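Local structure of probable transcriptional repressor protein (Mycobacterium tuberculosis, 4FX0) at the interface of chains A and B. The protein represses transcription as an oxidation-sensing, redox-dependent regulator of the MarR family, probably binding DNA through its helix-turn-helix. Coordinates in Å, arbitrary orientation; residue numbers count along the deposited sequence, not the author numbering. Chains: chain A/B, Probable transcriptional repressor protein.

Contact 1: the interface of chains A and B. Residues chain A 3, 5-8; chain B 22, 112, 116.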
ATOM      1  N   PHE A   3       6.015  16.676   0.413  1.00 87.83           N
ATOM      2  CA  PHE A   3       5.903  15.244   0.672  1.00 81.49           C
ATOM      3  C   PHE A   3       4.810  14.602  -0.172  1.00 73.57           C
ATOM      4  O   PHE A   3       4.616  13.387  -0.133  1.00 65.99           O
ATOM      5  CB  PHE A   3       5.631  15.002   2.157  1.00 87.67           C
ATOM      6  CG  PHE A   3       6.462  15.860   3.070  1.00100.76           C
ATOM      7  CD1 PHE A   3       6.076  17.159   3.358  1.00107.94           C
ATOM      8  CD2 PHE A   3       7.627  15.370   3.635  1.00 96.08           C
ATOM      9  CE1 PHE A   3       6.835  17.954   4.194  1.00106.09           C
ATOM     10  CE2 PHE A   3       8.391  16.162   4.473  1.00 98.55           C
ATOM     11  CZ  PHE A   3       7.995  17.455   4.752  1.00103.24           C
ATOM     12  N   GLU A   5       4.848  14.381  -3.351  1.00 68.92           N
ATOM     13  CA  GLU A   5       5.526  13.647  -4.405  1.00 61.24           C
ATOM     14  C   GLU A   5       6.150  12.364  -3.872  1.00 54.68           C
ATOM     15  O   GLU A   5       6.804  11.630  -4.613  1.00 62.89           O
ATOM     16  CB  GLU A   5       6.599  14.531  -5.041  1.00 79.93           C
ATOM     17  CG  GLU A   5       6.083  15.899  -5.461  1.00 90.66           C
ATOM     18  CD  GLU A   5       7.165  16.960  -5.458  1.00113.24           C
ATOM     19  OE1 GLU A   5       6.830  18.150  -5.279  1.00126.02           O
ATOM     20  OE2 GLU A   5       8.350  16.607  -5.634  1.00115.58           O
ATOM     21  N   CYS A   6       5.947  12.099  -2.584  1.00 41.07           N
ATOM     22  CA  CYS A   6       6.483  10.893  -1.966  1.00 52.62           C
ATOM     23  C   CYS A   6       6.034   9.655  -2.729  1.00 64.12           C
ATOM     24  O   CYS A   6       4.837   9.398  -2.870  1.00 53.58           O
ATOM     25  CB  CYS A   6       6.055  10.788  -0.503  1.00 49.94           C
ATOM     26  SG  CYS A   6       6.562   9.246   0.295  1.00 61.59           S
ATOM     27  N   ALA A   7       7.005   8.895  -3.221  1.00 71.24           N
ATOM     28  CA  ALA A   7       6.732   7.699  -4.004  1.00 67.00           C
ATOM     29  C   ALA A   7       6.053   6.632  -3.158  1.00 64.63           C
ATOM     30  O   ALA A   7       5.252   5.842  -3.660  1.00 58.10           O
ATOM     31  CB  ALA A   7       8.019   7.159  -4.605  1.00 67.44           C
ATOM     32  N   CYS A   8       6.380   6.609  -1.871  1.00 61.38           N
ATOM     33  CA  CYS A   8       5.807   5.629  -0.962  1.00 53.96           C
ATOM     34  C   CYS A   8       4.332   5.931  -0.718  1.00 50.99           C
ATOM     35  O   CYS A   8       3.487   5.037  -0.769  1.00 54.69           O
ATOM     36  CB  CYS A   8       6.577   5.611   0.357  1.00 45.94           C
ATOM     37  SG  CYS A   8       6.298   4.132   1.352  1.00 52.42           S
TER
ATOM     38  N   TYR B  22      11.791   2.319   2.507  1.00 46.70           N
ATOM     39  CA  TYR B  22      11.591   3.572   3.228  1.00 49.34           C
ATOM     40  C   TYR B  22      11.753   3.382   4.735  1.00 53.21           C
ATOM     41  O   TYR B  22      12.300   4.246   5.421  1.00 56.24           O
ATOM     42  CB  TYR B  22      10.228   4.181   2.888  1.00 49.58           C
ATOM     43  CG  TYR B  22      10.248   5.010   1.621  1.00 57.20           C
ATOM     44  CD1 TYR B  22      10.629   4.451   0.409  1.00 54.82           C
ATOM     45  CD2 TYR B  22       9.891   6.352   1.640  1.00 59.53           C
ATOM     46  CE1 TYR B  22      10.655   5.204  -0.749  1.00 51.94           C
ATOM     47  CE2 TYR B  22       9.912   7.114   0.485  1.00 54.72           C
ATOM     48  CZ  TYR B  22      10.296   6.533  -0.707  1.00 53.79           C
ATOM     49  OH  TYR B  22      10.320   7.284  -1.860  1.00 46.89           O
ATOM     50  N   TRP B 112      14.581  10.309   4.100  1.00 51.97           N
ATOM     51  CA  TRP B 112      13.490  10.074   3.162  1.00 45.02           C
ATOM     52  C   TRP B 112      13.820  10.660   1.796  1.00 56.53           C
ATOM     53  O   TRP B 112      13.440  10.110   0.762  1.00 54.93           O
ATOM     54  CB  TRP B 112      12.195  10.692   3.694  1.00 46.32           C
ATOM     55  CG  TRP B 112      11.131  10.871   2.652  1.00 45.48           C
ATOM     56  CD1 TRP B 112      10.272   9.919   2.188  1.00 42.60           C
ATOM     57  CD2 TRP B 112      10.806  12.078   1.953  1.00 48.27           C
ATOM     58  NE1 TRP B 112       9.435  10.456   1.241  1.00 59.17           N
ATOM     59  CE2 TRP B 112       9.743  11.785   1.079  1.00 45.11           C
ATOM     60  CE3 TRP B 112      11.312  13.384   1.982  1.00 56.40           C
ATOM     61  CZ2 TRP B 112       9.175  12.741   0.238  1.00 45.09           C
ATOM     62  CZ3 TRP B 112      10.748  14.334   1.146  1.00 55.28           C
ATOM     63  CH2 TRP B 112       9.691  14.007   0.287  1.00 46.58           C
ATOM     64  N   GLN B 116      14.005   8.530  -1.701  1.00 54.41           N
ATOM     65  CA  GLN B 116      13.106   9.037  -2.731  1.00 34.53           C
ATOM     66  C   GLN B 116      13.861   9.251  -4.036  1.00 57.82           C
ATOM     67  O   GLN B 116      13.403   8.851  -5.107  1.00 72.95           O
ATOM     68  CB  GLN B 116      12.478  10.358  -2.278  1.00 41.49           C
ATOM     69  CG  GLN B 116      11.588  11.027  -3.315  1.00 46.84           C
ATOM     70  CD  GLN B 116      10.195  10.429  -3.370  1.00 54.64           C
ATOM     71  OE1 GLN B 116       9.946   9.352  -2.828  1.00 62.05           O
ATOM     72  NE2 GLN B 116       9.276  11.133  -4.020  1.00 50.57           N
TER

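Contact 2: the interface of chains A and B. Residues chain A 7, 11-12, 15; chain B 11-12, 14-15, 18.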
ATOM      1  N   ALA A   7       7.005   8.895  -3.221  1.00 71.24           N
ATOM      2  CA  ALA A   7       6.732   7.699  -4.004  1.00 67.00           C
ATOM      3  C   ALA A   7       6.053   6.632  -3.158  1.00 64.63           C
ATOM      4  O   ALA A   7       5.252   5.842  -3.660  1.00 58.10           O
ATOM      5  CB  ALA A   7       8.019   7.159  -4.605  1.00 67.44           C
ATOM      6  N   THR A  11       2.035   5.499  -4.031  1.00 46.83           N
ATOM      7  CA  THR A  11       1.842   4.090  -4.347  1.00 56.06           C
ATOM      8  C   THR A  11       0.906   3.422  -3.347  1.00 56.11           C
ATOM      9  O   THR A  11      -0.050   2.750  -3.731  1.00 63.14           O
ATOM     10  CB  THR A  11       3.181   3.331  -4.368  1.00 63.50           C
ATOM     11  OG1 THR A  11       4.174   4.129  -5.024  1.00 68.64           O
ATOM     12  CG2 THR A  11       3.031   2.009  -5.100  1.00 57.16           C
ATOM     13  N   ARG A  12       1.190   3.613  -2.064  1.00 56.70           N
ATOM     14  CA  ARG A  12       0.374   3.045  -0.996  1.00 50.38           C
ATOM     15  C   ARG A  12      -1.097   3.421  -1.156  1.00 55.64           C
ATOM     16  O   ARG A  12      -1.980   2.567  -1.063  1.00 60.36           O
ATOM     17  CB  ARG A  12       0.900   3.507   0.364  1.00 51.38           C
ATOM     18  CG  ARG A  12       0.059   3.085   1.556  1.00 58.82           C
ATOM     19  CD  ARG A  12       0.728   3.532   2.845  1.00 67.45           C
ATOM     20  NE  ARG A  12       1.041   4.958   2.813  1.00 77.49           N
ATOM     21  CZ  ARG A  12       2.026   5.527   3.503  1.00 78.25           C
ATOM     22  NH1 ARG A  12       2.808   4.790   4.281  1.00 92.17           N
ATOM     23  NH2 ARG A  12       2.235   6.833   3.409  1.00 66.50           N
ATOM     24  N   ALA A  15      -2.518   1.844  -4.314  1.00 40.50           N
ATOM     25  CA  ALA A  15      -2.652   0.414  -4.054  1.00 40.57           C
ATOM     26  C   ALA A  15      -3.929   0.121  -3.284  1.00 45.47           C
ATOM     27  O   ALA A  15      -4.669  -0.807  -3.610  1.00 61.67           O
ATOM     28  CB  ALA A  15      -1.446  -0.099  -3.286  1.00 35.40           C
TER
ATOM     29  N   THR B  11       0.896  -2.931  -8.120  1.00 54.05           N
ATOM     30  CA  THR B  11       0.941  -1.722  -7.307  1.00 60.00           C
ATOM     31  C   THR B  11       1.077  -2.079  -5.832  1.00 61.56           C
ATOM     32  O   THR B  11       1.855  -1.463  -5.102  1.00 49.24           O
ATOM     33  CB  THR B  11      -0.315  -0.855  -7.506  1.00 51.48           C
ATOM     34  OG1 THR B  11      -0.568  -0.686  -8.906  1.00 45.97           O
ATOM     35  CG2 THR B  11      -0.123   0.509  -6.856  1.00 44.32           C
ATOM     36  N   ARG B  12       0.315  -3.080  -5.401  1.00 62.91           N
ATOM     37  CA  ARG B  12       0.377  -3.566  -4.028  1.00 63.76           C
ATOM     38  C   ARG B  12       1.779  -4.073  -3.705  1.00 57.78           C
ATOM     39  O   ARG B  12       2.391  -3.657  -2.721  1.00 51.83           O
ATOM     40  CB  ARG B  12      -0.654  -4.679  -3.821  1.00 71.58           C
ATOM     41  CG  ARG B  12      -0.605  -5.354  -2.459  1.00 78.32           C
ATOM     42  CD  ARG B  12      -1.767  -6.323  -2.301  1.00 84.95           C
ATOM     43  NE  ARG B  12      -1.831  -7.276  -3.406  1.00104.14           N
ATOM     44  CZ  ARG B  12      -2.895  -8.020  -3.693  1.00 96.25           C
ATOM     45  NH1 ARG B  12      -3.995  -7.922  -2.960  1.00 98.57           N
ATOM     46  NH2 ARG B  12      -2.860  -8.858  -4.720  1.00 78.82           N
ATOM     47  N   ALA B  14       4.567  -3.469  -5.277  1.00 48.62           N
ATOM     48  CA  ALA B  14       5.479  -2.332  -5.321  1.00 50.67           C
ATOM     49  C   ALA B  14       5.432  -1.530  -4.024  1.00 49.07           C
ATOM     50  O   ALA B  14       6.441  -1.394  -3.332  1.00 60.94           O
ATOM     51  CB  ALA B  14       5.150  -1.438  -6.507  1.00 51.14           C
ATOM     52  N   ALA B  15       4.254  -1.003  -3.702  1.00 45.10           N
ATOM     53  CA  ALA B  15       4.077  -0.173  -2.513  1.00 43.97           C
ATOM     54  C   ALA B  15       4.706  -0.812  -1.282  1.00 55.38           C
ATOM     55  O   ALA B  15       5.347  -0.135  -0.479  1.00 63.92           O
ATOM     56  CB  ALA B  15       2.601   0.099  -2.272  1.00 49.78           C
ATOM     57  N   LEU B  18       8.365  -0.642  -1.375  1.00 54.08           N
ATOM     58  CA  LEU B  18       8.685   0.750  -1.071  1.00 49.53           C
ATOM     59  C   LEU B  18       8.635   1.003   0.430  1.00 49.69           C
ATOM     60  O   LEU B  18       9.522   1.652   0.991  1.00 47.99           O
ATOM     61  CB  LEU B  18       7.720   1.692  -1.794  1.00 47.47           C
ATOM     62  CG  LEU B  18       7.907   1.810  -3.308  1.00 56.58           C
ATOM     63  CD1 LEU B  18       6.685   2.433  -3.962  1.00 62.89           C
ATOM     64  CD2 LEU B  18       9.162   2.608  -3.627  1.00 57.51           C
TER

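Contact 3: the interface of chains A and B. Residues chain A 10-11, 132-133, 136; chain B 18, 123, 126, 133.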
ATOM      1  N   THR A  10       2.180   7.947  -2.608  1.00 59.35           N
ATOM      2  CA  THR A  10       1.411   7.830  -3.842  1.00 55.54           C
ATOM      3  C   THR A  10       1.048   6.380  -4.140  1.00 52.23           C
ATOM      4  O   THR A  10      -0.101   6.068  -4.457  1.00 59.00           O
ATOM      5  CB  THR A  10       2.185   8.405  -5.044  1.00 51.88           C
ATOM      6  OG1 THR A  10       2.622   9.736  -4.745  1.00 57.22           O
ATOM      7  CG2 THR A  10       1.303   8.432  -6.283  1.00 67.33           C
ATOM      8  N   THR A  11       2.035   5.499  -4.031  1.00 46.83           N
ATOM      9  CA  THR A  11       1.842   4.090  -4.347  1.00 56.06           C
ATOM     10  C   THR A  11       0.906   3.422  -3.347  1.00 56.11           C
ATOM     11  O   THR A  11      -0.050   2.750  -3.731  1.00 63.14           O
ATOM     12  CB  THR A  11       3.181   3.331  -4.368  1.00 63.50           C
ATOM     13  OG1 THR A  11       4.174   4.129  -5.024  1.00 68.64           O
ATOM     14  CG2 THR A  11       3.031   2.009  -5.100  1.00 57.16           C
ATOM     15  N   ASP A 132       6.874   0.917 -15.105  1.00 55.91           N
ATOM     16  CA  ASP A 132       7.353   1.983 -14.229  1.00 59.10           C
ATOM     17  C   ASP A 132       7.086   1.670 -12.759  1.00 45.82           C
ATOM     18  O   ASP A 132       7.965   1.839 -11.915  1.00 49.73           O
ATOM     19  CB  ASP A 132       6.728   3.330 -14.604  1.00 64.34           C
ATOM     20  CG  ASP A 132       7.379   3.956 -15.825  1.00 80.97           C
ATOM     21  OD1 ASP A 132       8.532   3.593 -16.141  1.00 80.53           O
ATOM     22  OD2 ASP A 132       6.740   4.820 -16.463  1.00 87.64           O
ATOM     23  N   ILE A 133       5.875   1.214 -12.456  1.00 41.88           N
ATOM     24  CA  ILE A 133       5.526   0.856 -11.085  1.00 39.61           C
ATOM     25  C   ILE A 133       6.394  -0.292 -10.577  1.00 48.72           C
ATOM     26  O   ILE A 133       6.926  -0.237  -9.468  1.00 64.64           O
ATOM     27  CB  ILE A 133       4.044   0.464 -10.952  1.00 45.75           C
ATOM     28  CG1 ILE A 133       3.139   1.622 -11.380  1.00 46.21           C
ATOM     29  CG2 ILE A 133       3.732   0.059  -9.520  1.00 53.75           C
ATOM     30  CD1 ILE A 133       1.654   1.329 -11.227  1.00 38.07           C
ATOM     31  N   LEU A 136       9.701   0.831  -9.951  1.00 47.40           N
ATOM     32  CA  LEU A 136       9.688   1.600  -8.718  1.00 47.09           C
ATOM     33  C   LEU A 136       9.921   0.684  -7.522  1.00 51.38           C
ATOM     34  O   LEU A 136      10.876   0.865  -6.765  1.00 68.74           O
ATOM     35  CB  LEU A 136       8.357   2.338  -8.577  1.00 46.42           C
ATOM     36  CG  LEU A 136       8.432   3.830  -8.252  1.00 54.33           C
ATOM     37  CD1 LEU A 136       9.486   4.519  -9.106  1.00 33.04           C
ATOM     38  CD2 LEU A 136       7.067   4.480  -8.439  1.00 46.46           C
TER
ATOM     39  N   LEU B  18       8.365  -0.642  -1.375  1.00 54.08           N
ATOM     40  CA  LEU B  18       8.685   0.750  -1.071  1.00 49.53           C
ATOM     41  C   LEU B  18       8.635   1.003   0.430  1.00 49.69           C
ATOM     42  O   LEU B  18       9.522   1.652   0.991  1.00 47.99           O
ATOM     43  CB  LEU B  18       7.720   1.692  -1.794  1.00 47.47           C
ATOM     44  CG  LEU B  18       7.907   1.810  -3.308  1.00 56.58           C
ATOM     45  CD1 LEU B  18       6.685   2.433  -3.962  1.00 62.89           C
ATOM     46  CD2 LEU B  18       9.162   2.608  -3.627  1.00 57.51           C
ATOM     47  N   VAL B 123      12.820   5.687 -13.002  1.00 46.00           N
ATOM     48  CA  VAL B 123      11.821   6.103 -13.984  1.00 62.66           C
ATOM     49  C   VAL B 123      12.262   7.364 -14.717  1.00 62.88           C
ATOM     50  O   VAL B 123      12.919   8.230 -14.141  1.00 67.64           O
ATOM     51  CB  VAL B 123      10.446   6.354 -13.332  1.00 66.50           C
ATOM     52  CG1 VAL B 123       9.933   5.084 -12.666  1.00 68.01           C
ATOM     53  CG2 VAL B 123      10.530   7.493 -12.331  1.00 67.05           C
ATOM     54  N   TRP B 126       9.644  11.155 -12.966  1.00 68.43           N
ATOM     55  CA  TRP B 126       8.888  10.829 -11.763  1.00 70.02           C
ATOM     56  C   TRP B 126       7.545  11.561 -11.675  1.00 67.60           C
ATOM     57  O   TRP B 126       6.519  10.937 -11.414  1.00 69.94           O
ATOM     58  CB  TRP B 126       9.720  11.075 -10.501  1.00 67.93           C
ATOM     59  CG  TRP B 126       8.902  11.034  -9.250  1.00 67.12           C
ATOM     60  CD1 TRP B 126       8.862  11.975  -8.265  1.00 69.89           C
ATOM     61  CD2 TRP B 126       7.982  10.006  -8.862  1.00 66.37           C
ATOM     62  NE1 TRP B 126       7.984  11.591  -7.280  1.00 72.67           N
ATOM     63  CE2 TRP B 126       7.431  10.389  -7.624  1.00 69.80           C
ATOM     64  CE3 TRP B 126       7.577   8.799  -9.439  1.00 65.39           C
ATOM     65  CZ2 TRP B 126       6.493   9.603  -6.952  1.00 65.84           C
ATOM     66  CZ3 TRP B 126       6.646   8.023  -8.772  1.00 62.02           C
ATOM     67  CH2 TRP B 126       6.114   8.429  -7.542  1.00 58.71           C
ATOM     68  N   ILE B 133       0.185   7.056 -11.577  1.00 60.47           N
ATOM     69  CA  ILE B 133      -0.167   6.157 -10.482  1.00 57.34           C
ATOM     70  C   ILE B 133      -1.329   6.711  -9.669  1.00 56.46           C
ATOM     71  O   ILE B 133      -2.301   6.008  -9.395  1.00 59.90           O
ATOM     72  CB  ILE B 133       1.035   5.915  -9.548  1.00 58.59           C
ATOM     73  CG1 ILE B 133       2.179   5.247 -10.317  1.00 58.87           C
ATOM     74  CG2 ILE B 133       0.619   5.069  -8.352  1.00 52.21           C
ATOM     75  CD1 ILE B 133       3.444   5.063  -9.502  1.00 53.84           C
TER

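Contact 4: the interface of chains A and B. Residues chain A 139-140, 143; chain B 21, 118-119.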
ATOM      1  N   ALA A 139      13.254  -0.824  -7.761  1.00 59.00           N
ATOM      2  CA  ALA A 139      14.283   0.106  -7.320  1.00 59.40           C
ATOM      3  C   ALA A 139      14.413   0.031  -5.809  1.00 62.74           C
ATOM      4  O   ALA A 139      15.518  -0.022  -5.269  1.00 69.14           O
ATOM      5  CB  ALA A 139      13.937   1.522  -7.751  1.00 56.12           C
ATOM      6  N   ALA A 140      13.269   0.021  -5.133  1.00 74.83           N
ATOM      7  CA  ALA A 140      13.237  -0.062  -3.680  1.00 67.17           C
ATOM      8  C   ALA A 140      13.915  -1.337  -3.199  1.00 63.25           C
ATOM      9  O   ALA A 140      14.813  -1.296  -2.358  1.00 72.52           O
ATOM     10  CB  ALA A 140      11.804  -0.007  -3.185  1.00 54.34           C
ATOM     11  N   CYS A 143      17.502  -1.500  -2.853  1.00 82.62           N
ATOM     12  CA  CYS A 143      17.978  -0.794  -1.670  1.00 69.69           C
ATOM     13  C   CYS A 143      17.717  -1.611  -0.408  1.00 68.80           C
ATOM     14  O   CYS A 143      18.632  -2.206   0.160  1.00 74.89           O
ATOM     15  CB  CYS A 143      17.307   0.575  -1.554  1.00 48.57           C
ATOM     16  SG  CYS A 143      17.579   1.667  -2.967  1.00101.53           S
TER
ATOM     17  N   ALA B  21      11.860  -0.423   1.970  1.00 62.74           N
ATOM     18  CA  ALA B  21      13.043   0.393   1.720  1.00 64.19           C
ATOM     19  C   ALA B  21      12.976   1.714   2.480  1.00 48.80           C
ATOM     20  O   ALA B  21      13.975   2.176   3.032  1.00 49.55           O
ATOM     21  CB  ALA B  21      13.217   0.641   0.230  1.00 68.95           C
ATOM     22  N   GLU B 118      16.767   7.935  -4.915  1.00 50.90           N
ATOM     23  CA  GLU B 118      17.347   6.685  -5.390  1.00 53.30           C
ATOM     24  C   GLU B 118      16.296   5.797  -6.052  1.00 61.66           C
ATOM     25  O   GLU B 118      16.595   5.059  -6.991  1.00 78.25           O
ATOM     26  CB  GLU B 118      18.018   5.943  -4.230  1.00 71.56           C
ATOM     27  CG  GLU B 118      18.948   4.818  -4.652  1.00 93.69           C
ATOM     28  CD  GLU B 118      19.748   4.263  -3.488  1.00107.71           C
ATOM     29  OE1 GLU B 118      19.601   4.785  -2.362  1.00110.79           O
ATOM     30  OE2 GLU B 118      20.525   3.307  -3.697  1.00110.11           O
ATOM     31  N   VAL B 119      15.065   5.880  -5.560  1.00 60.69           N
ATOM     32  CA  VAL B 119      13.974   5.059  -6.076  1.00 60.50           C
ATOM     33  C   VAL B 119      13.343   5.640  -7.342  1.00 63.77           C
ATOM     34  O   VAL B 119      13.049   4.909  -8.288  1.00 49.55           O
ATOM     35  CB  VAL B 119      12.887   4.830  -5.002  1.00 45.18           C
ATOM     36  CG1 VAL B 119      11.524   4.634  -5.642  1.00 40.66           C
ATOM     37  CG2 VAL B 119      13.254   3.639  -4.126  1.00 43.07           C
TER

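Contact 1: the interface of chains A and B
B:Gln116 and B:Trp112, on helix 99-119 of one subunit, meet the N-terminal arm and the first turn of helix 7-26 of the other, A:Phe3 to A:Cys8, in a MarR-family dimer where the terminal segments of the two chains interleave. The polar contacts are mostly made by the B:Gln116 amide, which runs along the A backbone where helix 7-26 begins. OE1 of B:Gln116 accepts from the backbone N of A:Ala7 at 3.0 Å, in the carbonyl plane on a lone pair and nearly straight at the hydrogen (170°). NE2 of B:Gln116 gives to the backbone O of A:Glu5 at 2.6 Å, approaching from above that carbonyl plane; A:Glu5 is poorly ordered. The chain bends at chi2 (81°), turning the amide toward this stretch of backbone. A third bond runs from the indole NE1 of B:Trp112 to the A:Cys6 sulfur, SG, at 3.3 Å, tilted slightly from the ring plane. Van der Waals packing surrounds these bonds. CB of A:Cys8 sits over one face of the B:Tyr22 ring, 3.7 Å from its centroid, while A:Cys6 CB lies 3.8 Å from CZ2 of B:Trp112. The sulfurs SG of A:Cys6 and A:Cys8 are 5.2 Å apart, not joined as a disulfide; as cysteines at this interface they might take part in redox sensing.

Contact 2: the interface of chains A and B
A:Thr11 meets B:Ala15 and B:Leu18 where the two copies of helix 7-26 pack against each other near the dimer two-fold. It is the residue with most surface hidden in this patch, and its branches divide the work. CG2 of A:Thr11, anti to the backbone N, points at the partner helix and reaches CB of B:Ala15 at 3.4 Å. OG1 takes the place beside the backbone N (chi1 -42°) and gives a hydrogen bond back to the carbonyl O of A:Ala7, one turn earlier, nearly along the C=O axis. That bond ties the hydroxyl to its own helix and leaves the methyl to face chain B. B:Leu18 comes in across the threonine at about a right angle, its CD1 lying 3.6 Å from CB of A:Thr11. CB of B:Ala15, its methyl, also rests against the A backbone, 3.9 Å from CA of A:Arg12. A:Ala15 receives the reciprocal packing: CG2 of B:Thr11 approaches its CA at 3.8 Å, and its CB lies 4.0 Å from CA of B:Arg12. Close to the axis the two threonine methyls, CG2 of A:Thr11 and CG2 of B:Thr11, are 3.9 Å apart. Residues this small probably let the helices come close, and the site joins the two first helices into the core of the dimer.

Contact 3: the interface of chains A and B
The backbone carbonyl O of A:Asp132 faces a methyl of B:Val123, CG1, at 3.9 Å; this is a van der Waals contact, as are the others described here. The same methyl turns on to A:Leu136, whose CD1 lies 3.6 Å from CG1 of B:Val123, the two side chains crossing obliquely. In B:Val123 the chi1 of -60° sets CG1 anti to the carbonyl carbon, which directs it to chain A. A:Leu136 forks over its neighbours in chain B. The other branch, CD2 of A:Leu136, lies 3.6 Å from CZ3 of B:Trp126 at the rim of the indole, the two side chains crossing at about a right angle. CD2 of A:Leu136 also reaches tip to tip toward B:Ile133, with the CD1 of that isoleucine 3.8 Å away. B:Ile133 hides more surface than any other residue of the patch because it serves several neighbours. CG1 of B:Ile133 packs against CG1 of A:Ile133 at 3.9 Å, like against like, the two side chains again reaching toward each other tip to tip. On the far branch, CG2 of B:Ile133 lies 4.0 Å from CG2 of A:Thr10, which crosses at about a right angle. In the fold, the patch lies where helix 126-142 of each chain packs against its copy and beside helix 7-26 of the partner, with B:Val123 contributed by the loop just ahead of that last helix.

Contact 4: the interface of chains A and B
With chi1 at -59°, A:Cys143 turns its SG beside its own backbone N and toward B:Glu118. The glutamate answers with an extended chain: CG is anti to the backbone N (chi1 -165°) and the chain stays stretched beyond it, carrying the carboxylate out to the cysteine. SG of A:Cys143 stands over the face of that carboxylate, 3.4 Å from CD and at the same distance from OE2 of B:Glu118. An approach from above the flat group suits packing better than a hydrogen bond. Within chain A, the SG also makes a weak hydrogen bond to the carbonyl O of A:Ala139, one turn back. The alanines just before it supply the close fit. CB of A:Ala139 touches the backbone of B:Val119, 3.5 Å from its carbonyl O, while CG2 of B:Val119 lies 3.7 Å from CA of A:Ala140. A:Ala140 also meets B:Ala21 methyl to methyl, CB to CB at 3.8 Å, in the corner between helices 7-26 and 99-119 of chain B. This contact pins the end of helix 126-142 to the partner subunit and places a cysteine at the seam, where oxidation might be felt by the dimer, though the structure alone does not show this.

All four contacts belong to one two-fold interface, so each recurs with the chains exchanged. Contact 2 and contact 3 lie closest, their C-alpha centres about 7 Å apart, and share A:Thr11 and B:Leu18; contact 1 joins contact 2 through A:Ala7. Contact 1 is about 10 Å from both contact 3 and contact 4, and contact 2 is about 12 Å from contact 4. Helix 7-26 enters every patch, while helix 99-119 serves contacts 1 and 4 and helix 126-142 contacts 3 and 4. Cysteines in contacts 1 and 4 sit in or beside these shared helices, which may let oxidation influence the dimer.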